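PDB 7L7W: probable disease resistance protein At5g66900, which probably acts in plant disease resistance as a helper immune receptor, its RPW8-like CC-R domain, the part crystallised here, being associated with calcium-permeable cation channel activity. Local coordinates for residues 18-23 and 73-78; 63-68 and 120-125. The protein carries 2 engineered substitutions. One frame throughout, in Å; residues are numbered along the deposited sequence.

Contact 1 (18-23 and 73-78)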
ATOM      1  N   ALA A  18      -9.904 -38.364   4.168  1.00102.33           N
ATOM      2  CA  ALA A  18      -9.470 -37.175   3.433  1.00 93.03           C
ATOM      3  C   ALA A  18      -8.239 -36.527   4.057  1.00 91.30           C
ATOM      4  O   ALA A  18      -8.242 -36.189   5.242  1.00 94.68           O
ATOM      5  CB  ALA A  18     -10.604 -36.151   3.374  1.00 90.62           C
ATOM      6  N   VAL A  19      -7.196 -36.319   3.254  1.00 87.54           N
ATOM      7  CA  VAL A  19      -5.977 -35.684   3.750  1.00 86.33           C
ATOM      8  C   VAL A  19      -5.495 -34.576   2.806  1.00 85.41           C
ATOM      9  O   VAL A  19      -5.331 -33.433   3.239  1.00 77.89           O
ATOM     10  CB  VAL A  19      -4.879 -36.731   4.018  1.00 92.89           C
ATOM     11  CG1 VAL A  19      -5.231 -37.532   5.257  1.00 98.08           C
ATOM     12  CG2 VAL A  19      -4.705 -37.661   2.829  1.00 82.23           C
ATOM     13  N   PHE A  20      -5.258 -34.878   1.520  1.00 83.14           N
ATOM     14  CA  PHE A  20      -5.025 -33.803   0.549  1.00 72.57           C
ATOM     15  C   PHE A  20      -6.178 -32.810   0.558  1.00 72.04           C
ATOM     16  O   PHE A  20      -5.969 -31.594   0.635  1.00 78.49           O
ATOM     17  CB  PHE A  20      -4.858 -34.357  -0.867  1.00 71.98           C
ATOM     18  CG  PHE A  20      -3.507 -34.917  -1.156  1.00 80.49           C
ATOM     19  CD1 PHE A  20      -2.422 -34.083  -1.311  1.00 70.58           C
ATOM     20  CD2 PHE A  20      -3.328 -36.283  -1.313  1.00 81.90           C
ATOM     21  CE1 PHE A  20      -1.180 -34.597  -1.593  1.00 70.38           C
ATOM     22  CE2 PHE A  20      -2.083 -36.797  -1.598  1.00 76.95           C
ATOM     23  CZ  PHE A  20      -1.008 -35.947  -1.736  1.00 66.93           C
ATOM     24  N   SER A  21      -7.408 -33.320   0.478  1.00 72.72           N
ATOM     25  CA  SER A  21      -8.575 -32.456   0.406  1.00 72.93           C
ATOM     26  C   SER A  21      -8.837 -31.750   1.732  1.00 74.39           C
ATOM     27  O   SER A  21      -9.349 -30.622   1.741  1.00 68.06           O
ATOM     28  CB  SER A  21      -9.787 -33.273  -0.044  1.00 76.40           C
ATOM     29  OG  SER A  21     -10.038 -34.329   0.861  1.00 86.94           O
ATOM     30  N   LYS A  22      -8.452 -32.365   2.852  1.00 69.09           N
ATOM     31  CA  LYS A  22      -8.601 -31.704   4.147  1.00 70.57           C
ATOM     32  C   LYS A  22      -7.647 -30.511   4.263  1.00 75.52           C
ATOM     33  O   LYS A  22      -8.052 -29.381   4.613  1.00 74.88           O
ATOM     34  CB  LYS A  22      -8.360 -32.734   5.253  1.00 69.61           C
ATOM     35  CG  LYS A  22      -7.908 -32.178   6.578  1.00 81.49           C
ATOM     36  CD  LYS A  22      -7.417 -33.282   7.507  1.00 77.61           C
ATOM     37  CE  LYS A  22      -8.565 -33.906   8.277  1.00 88.99           C
ATOM     38  NZ  LYS A  22      -8.316 -33.879   9.751  1.00 98.75           N
ATOM     39  N   LEU A  23      -6.373 -30.750   3.949  1.00 67.70           N
ATOM     40  CA  LEU A  23      -5.387 -29.684   3.935  1.00 72.51           C
ATOM     41  C   LEU A  23      -5.706 -28.617   2.892  1.00 72.00           C
ATOM     42  O   LEU A  23      -5.324 -27.460   3.066  1.00 69.17           O
ATOM     43  CB  LEU A  23      -4.001 -30.286   3.719  1.00 67.15           C
ATOM     44  CG  LEU A  23      -2.850 -29.335   3.412  1.00 80.45           C
ATOM     45  CD1 LEU A  23      -2.264 -28.838   4.717  1.00 87.57           C
ATOM     46  CD2 LEU A  23      -1.762 -30.063   2.610  1.00 80.31           C
ATOM     47  N   LYS A  73       3.823 -36.029  -4.291  1.00 77.09           N
ATOM     48  CA  LYS A  73       4.689 -35.260  -3.414  1.00 79.19           C
ATOM     49  C   LYS A  73       4.718 -33.793  -3.837  1.00 76.01           C
ATOM     50  O   LYS A  73       4.739 -32.899  -2.980  1.00 75.94           O
ATOM     51  CB  LYS A  73       6.088 -35.889  -3.388  1.00 73.43           C
ATOM     52  CG  LYS A  73       6.871 -35.604  -2.108  1.00 90.11           C
ATOM     53  CD  LYS A  73       6.432 -36.521  -0.951  1.00 93.59           C
ATOM     54  CE  LYS A  73       6.794 -35.895   0.411  1.00107.91           C
ATOM     55  NZ  LYS A  73       5.693 -35.055   1.007  1.00 92.08           N
ATOM     56  N   GLU A  74       4.648 -33.515  -5.144  1.00 70.14           N
ATOM     57  CA  GLU A  74       4.586 -32.120  -5.565  1.00 72.89           C
ATOM     58  C   GLU A  74       3.205 -31.511  -5.327  1.00 75.50           C
ATOM     59  O   GLU A  74       3.099 -30.298  -5.133  1.00 77.29           O
ATOM     60  CB  GLU A  74       4.987 -31.981  -7.034  1.00 77.00           C
ATOM     61  CG  GLU A  74       3.829 -32.103  -8.017  1.00 91.81           C
ATOM     62  CD  GLU A  74       4.200 -31.674  -9.430  1.00107.58           C
ATOM     63  OE1 GLU A  74       5.421 -31.501  -9.693  1.00103.22           O
ATOM     64  OE2 GLU A  74       3.269 -31.525 -10.269  1.00109.12           O
ATOM     65  N   LEU A  75       2.143 -32.318  -5.329  1.00 73.14           N
ATOM     66  CA  LEU A  75       0.841 -31.808  -4.906  1.00 68.71           C
ATOM     67  C   LEU A  75       0.892 -31.365  -3.451  1.00 72.08           C
ATOM     68  O   LEU A  75       0.426 -30.265  -3.102  1.00 68.43           O
ATOM     69  CB  LEU A  75      -0.239 -32.872  -5.093  1.00 69.48           C
ATOM     70  CG  LEU A  75      -1.645 -32.446  -4.662  1.00 68.99           C
ATOM     71  CD1 LEU A  75      -2.103 -31.240  -5.479  1.00 64.37           C
ATOM     72  CD2 LEU A  75      -2.669 -33.596  -4.753  1.00 63.88           C
ATOM     73  N   ARG A  76       1.432 -32.234  -2.584  1.00 67.42           N
ATOM     74  CA  ARG A  76       1.703 -31.869  -1.196  1.00 67.78           C
ATOM     75  C   ARG A  76       2.425 -30.521  -1.115  1.00 74.66           C
ATOM     76  O   ARG A  76       1.985 -29.599  -0.412  1.00 66.80           O
ATOM     77  CB  ARG A  76       2.530 -32.980  -0.544  1.00 66.02           C
ATOM     78  CG  ARG A  76       2.863 -32.802   0.926  1.00 74.64           C
ATOM     79  CD  ARG A  76       1.761 -33.394   1.798  1.00 85.10           C
ATOM     80  NE  ARG A  76       2.066 -34.711   2.379  1.00 96.80           N
ATOM     81  CZ  ARG A  76       1.153 -35.493   2.961  1.00 90.07           C
ATOM     82  NH1 ARG A  76      -0.102 -35.084   3.035  1.00 92.21           N
ATOM     83  NH2 ARG A  76       1.484 -36.671   3.484  1.00 92.65           N
ATOM     84  N   ASP A  77       3.508 -30.376  -1.883  1.00 68.25           N
ATOM     85  CA  ASP A  77       4.374 -29.211  -1.738  1.00 70.85           C
ATOM     86  C   ASP A  77       3.732 -27.937  -2.282  1.00 71.81           C
ATOM     87  O   ASP A  77       3.994 -26.835  -1.766  1.00 64.04           O
ATOM     88  CB  ASP A  77       5.706 -29.481  -2.432  1.00 73.35           C
ATOM     89  CG  ASP A  77       6.569 -30.498  -1.665  1.00 97.52           C
ATOM     90  OD1 ASP A  77       7.676 -30.844  -2.159  1.00107.92           O
ATOM     91  OD2 ASP A  77       6.129 -30.973  -0.581  1.00 97.45           O
ATOM     92  N   THR A  78       2.876 -28.057  -3.306  1.00 60.90           N
ATOM     93  CA  THR A  78       2.209 -26.870  -3.825  1.00 64.94           C
ATOM     94  C   THR A  78       1.108 -26.407  -2.880  1.00 59.65           C
ATOM     95  O   THR A  78       0.991 -25.200  -2.598  1.00 60.76           O
ATOM     96  CB  THR A  78       1.665 -27.136  -5.226  1.00 57.78           C
ATOM     97  OG1 THR A  78       1.065 -28.425  -5.254  1.00 86.27           O
ATOM     98  CG2 THR A  78       2.816 -27.216  -6.214  1.00 53.25           C
TER
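The ring of F20 lies between L75 and R76, consecutive residues of helix 70-88. L75 covers one face: its CD2 methyl stands 3.8 Å from the centroid of the F20 ring in a CH-pi contact, set off toward the CD1-CE1 side, where F20 CD1 and L75 CD2 are 3.5 Å apart. At the ring edge, F20 CE1 comes within 3.7 Å of R76 N and so packs against the backbone of the helix as well. On the side away from L75, bends at chi2 (89°) and chi3 (102°) bring the R76 guanidinium above the rim of the ring, NH1 foremost; R76 CZ stays 5.6 Å from the F20 centroid, at most a weak cation-pi attraction. No hydrogen bond joins the two segments. In the four-helix bundle of this RPW8-like domain, the contact packs the first turn of helix 20-32 against helix 70-88, close to the centre of the chain. V19 is the N-cap residue, and its carbonyl O accepts L23 N at 3.0 Å. Further out, D59 of helix 38-60 makes weak hydrogen bonds to F20 N and S21 N at this helix start, while I58 touches F20 and F67 meets its ring edge-to-face. L75 also touches F114 of helix 97-114.

Contact 2 (63-68 and 120-125)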
ATOM      1  N   LYS A  63      -5.953 -46.537  -1.728  1.00 91.34           N
ATOM      2  CA  LYS A  63      -5.415 -47.881  -1.932  1.00 94.64           C
ATOM      3  C   LYS A  63      -4.675 -47.997  -3.266  1.00 89.56           C
ATOM      4  O   LYS A  63      -3.509 -48.408  -3.308  1.00 90.53           O
ATOM      5  CB  LYS A  63      -6.544 -48.916  -1.846  1.00 92.32           C
ATOM      6  CG  LYS A  63      -6.050 -50.359  -1.982  1.00113.31           C
ATOM      7  CD  LYS A  63      -6.407 -51.206  -0.763  1.00115.32           C
ATOM      8  CE  LYS A  63      -6.089 -52.675  -0.997  1.00106.01           C
ATOM      9  NZ  LYS A  63      -6.970 -53.277  -2.033  1.00111.33           N
ATOM     10  N   GLU A  64      -5.345 -47.636  -4.366  1.00 84.38           N
ATOM     11  CA  GLU A  64      -4.782 -47.771  -5.706  1.00 86.30           C
ATOM     12  C   GLU A  64      -3.562 -46.894  -5.937  1.00 84.86           C
ATOM     13  O   GLU A  64      -2.739 -47.217  -6.802  1.00 79.90           O
ATOM     14  CB  GLU A  64      -5.841 -47.437  -6.756  1.00 86.48           C
ATOM     15  CG  GLU A  64      -7.049 -48.350  -6.718  1.00 91.09           C
ATOM     16  CD  GLU A  64      -8.129 -47.856  -5.765  1.00104.04           C
ATOM     17  OE1 GLU A  64      -7.793 -47.535  -4.603  1.00102.28           O
ATOM     18  OE2 GLU A  64      -9.315 -47.796  -6.172  1.00111.18           O
ATOM     19  N   LEU A  65      -3.438 -45.785  -5.217  1.00 82.66           N
ATOM     20  CA  LEU A  65      -2.278 -44.917  -5.322  1.00 80.31           C
ATOM     21  C   LEU A  65      -1.444 -45.030  -4.058  1.00 77.77           C
ATOM     22  O   LEU A  65      -1.950 -45.378  -2.988  1.00 86.94           O
ATOM     23  CB  LEU A  65      -2.682 -43.452  -5.531  1.00 74.70           C
ATOM     24  CG  LEU A  65      -3.706 -43.107  -6.611  1.00 72.39           C
ATOM     25  CD1 LEU A  65      -4.446 -41.832  -6.256  1.00 70.84           C
ATOM     26  CD2 LEU A  65      -3.030 -42.960  -7.960  1.00 74.35           C
ATOM     27  N   ASP A  66      -0.160 -44.745  -4.189  1.00 69.04           N
ATOM     28  CA  ASP A  66       0.668 -44.426  -3.040  1.00 85.48           C
ATOM     29  C   ASP A  66       1.058 -42.958  -3.149  1.00 92.53           C
ATOM     30  O   ASP A  66       1.513 -42.496  -4.208  1.00 89.22           O
ATOM     31  CB  ASP A  66       1.911 -45.313  -2.950  1.00 91.35           C
ATOM     32  CG  ASP A  66       3.052 -44.803  -3.804  1.00 96.30           C
ATOM     33  OD1 ASP A  66       4.123 -44.444  -3.260  1.00 96.29           O
ATOM     34  OD2 ASP A  66       2.863 -44.752  -5.034  1.00105.70           O
ATOM     35  N   PHE A  67       0.865 -42.232  -2.071  1.00 88.63           N
ATOM     36  CA  PHE A  67       1.106 -40.808  -2.155  1.00 86.72           C
ATOM     37  C   PHE A  67       2.613 -40.446  -2.212  1.00 85.48           C
ATOM     38  O   PHE A  67       2.956 -39.256  -2.175  1.00 89.13           O
ATOM     39  CB  PHE A  67       0.403 -40.126  -0.982  1.00 85.84           C
ATOM     40  CG  PHE A  67      -1.088 -40.362  -0.956  1.00 80.02           C
ATOM     41  CD1 PHE A  67      -1.774 -40.666  -2.119  1.00 80.43           C
ATOM     42  CD2 PHE A  67      -1.802 -40.266   0.223  1.00 82.65           C
ATOM     43  CE1 PHE A  67      -3.145 -40.879  -2.109  1.00 86.88           C
ATOM     44  CE2 PHE A  67      -3.171 -40.468   0.237  1.00 90.23           C
ATOM     45  CZ  PHE A  67      -3.842 -40.780  -0.933  1.00 87.56           C
ATOM     46  N   GLY A  68       3.527 -41.410  -2.344  1.00 83.99           N
ATOM     47  CA  GLY A  68       4.938 -41.079  -2.378  1.00 76.01           C
ATOM     48  C   GLY A  68       5.454 -40.657  -3.733  1.00 76.49           C
ATOM     49  O   GLY A  68       6.498 -40.005  -3.808  1.00 76.60           O
ATOM     50  N   GLN A 120      -5.594 -42.132 -14.067  1.00 76.68           N
ATOM     51  CA  GLN A 120      -5.541 -43.529 -14.491  1.00 83.85           C
ATOM     52  C   GLN A 120      -4.106 -43.961 -14.750  1.00 80.55           C
ATOM     53  O   GLN A 120      -3.699 -45.055 -14.346  1.00 77.00           O
ATOM     54  CB  GLN A 120      -6.407 -43.756 -15.735  1.00 86.32           C
ATOM     55  CG  GLN A 120      -6.965 -45.176 -15.840  1.00 93.07           C
ATOM     56  CD  GLN A 120      -6.973 -45.720 -17.271  1.00 97.11           C
ATOM     57  OE1 GLN A 120      -6.715 -44.984 -18.230  1.00 92.49           O
ATOM     58  NE2 GLN A 120      -7.263 -47.024 -17.417  1.00 82.06           N
ATOM     59  N   LEU A 121      -3.310 -43.096 -15.388  1.00 79.70           N
ATOM     60  CA  LEU A 121      -1.902 -43.415 -15.593  1.00 74.41           C
ATOM     61  C   LEU A 121      -1.146 -43.451 -14.279  1.00 68.46           C
ATOM     62  O   LEU A 121      -0.193 -44.223 -14.131  1.00 75.00           O
ATOM     63  CB  LEU A 121      -1.260 -42.414 -16.541  1.00 72.38           C
ATOM     64  CG  LEU A 121      -1.051 -42.961 -17.950  1.00 85.87           C
ATOM     65  CD1 LEU A 121       0.059 -44.038 -17.974  1.00 77.03           C
ATOM     66  CD2 LEU A 121      -2.366 -43.500 -18.506  1.00 86.36           C
ATOM     67  N   LEU A 122      -1.578 -42.652 -13.307  1.00 72.57           N
ATOM     68  CA  LEU A 122      -0.948 -42.649 -11.992  1.00 76.06           C
ATOM     69  C   LEU A 122      -1.113 -43.998 -11.310  1.00 70.66           C
ATOM     70  O   LEU A 122      -0.127 -44.657 -10.941  1.00 71.51           O
ATOM     71  CB  LEU A 122      -1.553 -41.538 -11.135  1.00 69.94           C
ATOM     72  CG  LEU A 122      -0.602 -40.834 -10.183  1.00 66.21           C
ATOM     73  CD1 LEU A 122       0.501 -40.158 -10.978  1.00 65.65           C
ATOM     74  CD2 LEU A 122      -1.391 -39.838  -9.339  1.00 75.23           C
ATOM     75  N   GLN A 123      -2.368 -44.436 -11.141  1.00 74.14           N
ATOM     76  CA  GLN A 123      -2.589 -45.725 -10.494  1.00 80.98           C
ATOM     77  C   GLN A 123      -2.074 -46.875 -11.355  1.00 77.65           C
ATOM     78  O   GLN A 123      -1.639 -47.895 -10.813  1.00 78.45           O
ATOM     79  CB  GLN A 123      -4.068 -45.900 -10.129  1.00 79.70           C
ATOM     80  CG  GLN A 123      -4.959 -46.560 -11.150  1.00 76.81           C
ATOM     81  CD  GLN A 123      -6.222 -47.112 -10.502  1.00 89.99           C
ATOM     82  OE1 GLN A 123      -6.173 -48.105  -9.779  1.00100.10           O
ATOM     83  NE2 GLN A 123      -7.353 -46.448 -10.731  1.00 86.02           N
ATOM     84  N   HIS A 124      -2.053 -46.713 -12.683  1.00 71.17           N
ATOM     85  CA  HIS A 124      -1.428 -47.721 -13.529  1.00 73.90           C
ATOM     86  C   HIS A 124       0.040 -47.882 -13.175  1.00 75.69           C
ATOM     87  O   HIS A 124       0.499 -48.994 -12.882  1.00 72.42           O
ATOM     88  CB  HIS A 124      -1.577 -47.356 -15.006  1.00 73.59           C
ATOM     89  CG  HIS A 124      -0.708 -48.174 -15.916  1.00 77.62           C
ATOM     90  ND1 HIS A 124      -0.951 -49.506 -16.179  1.00 76.88           N
ATOM     91  CD2 HIS A 124       0.413 -47.850 -16.607  1.00 71.94           C
ATOM     92  CE1 HIS A 124      -0.019 -49.966 -16.998  1.00 73.34           C
ATOM     93  NE2 HIS A 124       0.818 -48.979 -17.277  1.00 71.27           N
ATOM     94  N   ARG A 125       0.798 -46.777 -13.196  1.00 73.23           N
ATOM     95  CA  ARG A 125       2.217 -46.858 -12.864  1.00 74.57           C
ATOM     96  C   ARG A 125       2.421 -47.352 -11.441  1.00 76.64           C
ATOM     97  O   ARG A 125       3.507 -47.846 -11.117  1.00 79.06           O
ATOM     98  CB  ARG A 125       2.904 -45.502 -13.070  1.00 71.92           C
ATOM     99  CG  ARG A 125       2.995 -45.081 -14.537  1.00 75.30           C
ATOM    100  CD  ARG A 125       3.940 -43.901 -14.774  1.00 68.14           C
ATOM    101  NE  ARG A 125       3.511 -42.679 -14.091  1.00 79.50           N
ATOM    102  CZ  ARG A 125       2.705 -41.757 -14.623  1.00 86.50           C
ATOM    103  NH1 ARG A 125       2.224 -41.921 -15.852  1.00 89.09           N
ATOM    104  NH2 ARG A 125       2.359 -40.675 -13.928  1.00 79.79           N
TER
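Q123 and E64 lie side by side and point the same way, with Q123 reaching from helix 119-127 to the loop at 63-68. Starting at its root, Q123 CB touches both a leucine methyl and a backbone oxygen: L65 CD2 and E64 O each lie 3.8 Å from it. The chain then runs nearly straight, chi2 being 160°, so that its end is carried along the aliphatic part of E64. There Q123 CD is 3.8 Å from E64 CB, and the amide oxygen modelled at the tip rests against E64 CB and CG. This is contact with methylenes, not a hydrogen bond. E64 bends at chi2 (88°), which takes its carboxylate off to one side; the carboxylate and amide planes are 71° apart. L65 adds an apolar contact with one methyl: L65 CD2 sits 3.6 Å from Q123 N and 3.8 Å from L122 CB, and it also meets CG and CD2 of L122. One polar tie lies beside the packing, a hydrogen bond from N126 ND2 to E64 O. Helix 119-127, a short helix following 97-114, thereby closes over the connection between helices 38-60 and 70-88 at one end of the bundle; L122 also touches E71 and L72 of helix 70-88, and R125 makes a salt bridge to E71.

Contacts 1 and 2 have centres about 15 Å apart and meet mainly through F67: its CG is 3.8 Å from F20 CE2, and its CE2 is 4.1 Å from V19 CG2. The loop at 63-68 thus touches helix 119-127 through E64 and L65, and the start of helix 20-32 through F67. Along the chain the four segments alternate, so the two pairings cross in sequence. The centre of contact 1 is about 6 Å from the centre of the chain, that of contact 2 about 18 Å, toward one end of the bundle. Nickel binds on the side of contact 1, about 9 Å from the R76 side chain, at E80 and D83, which L23 also touches.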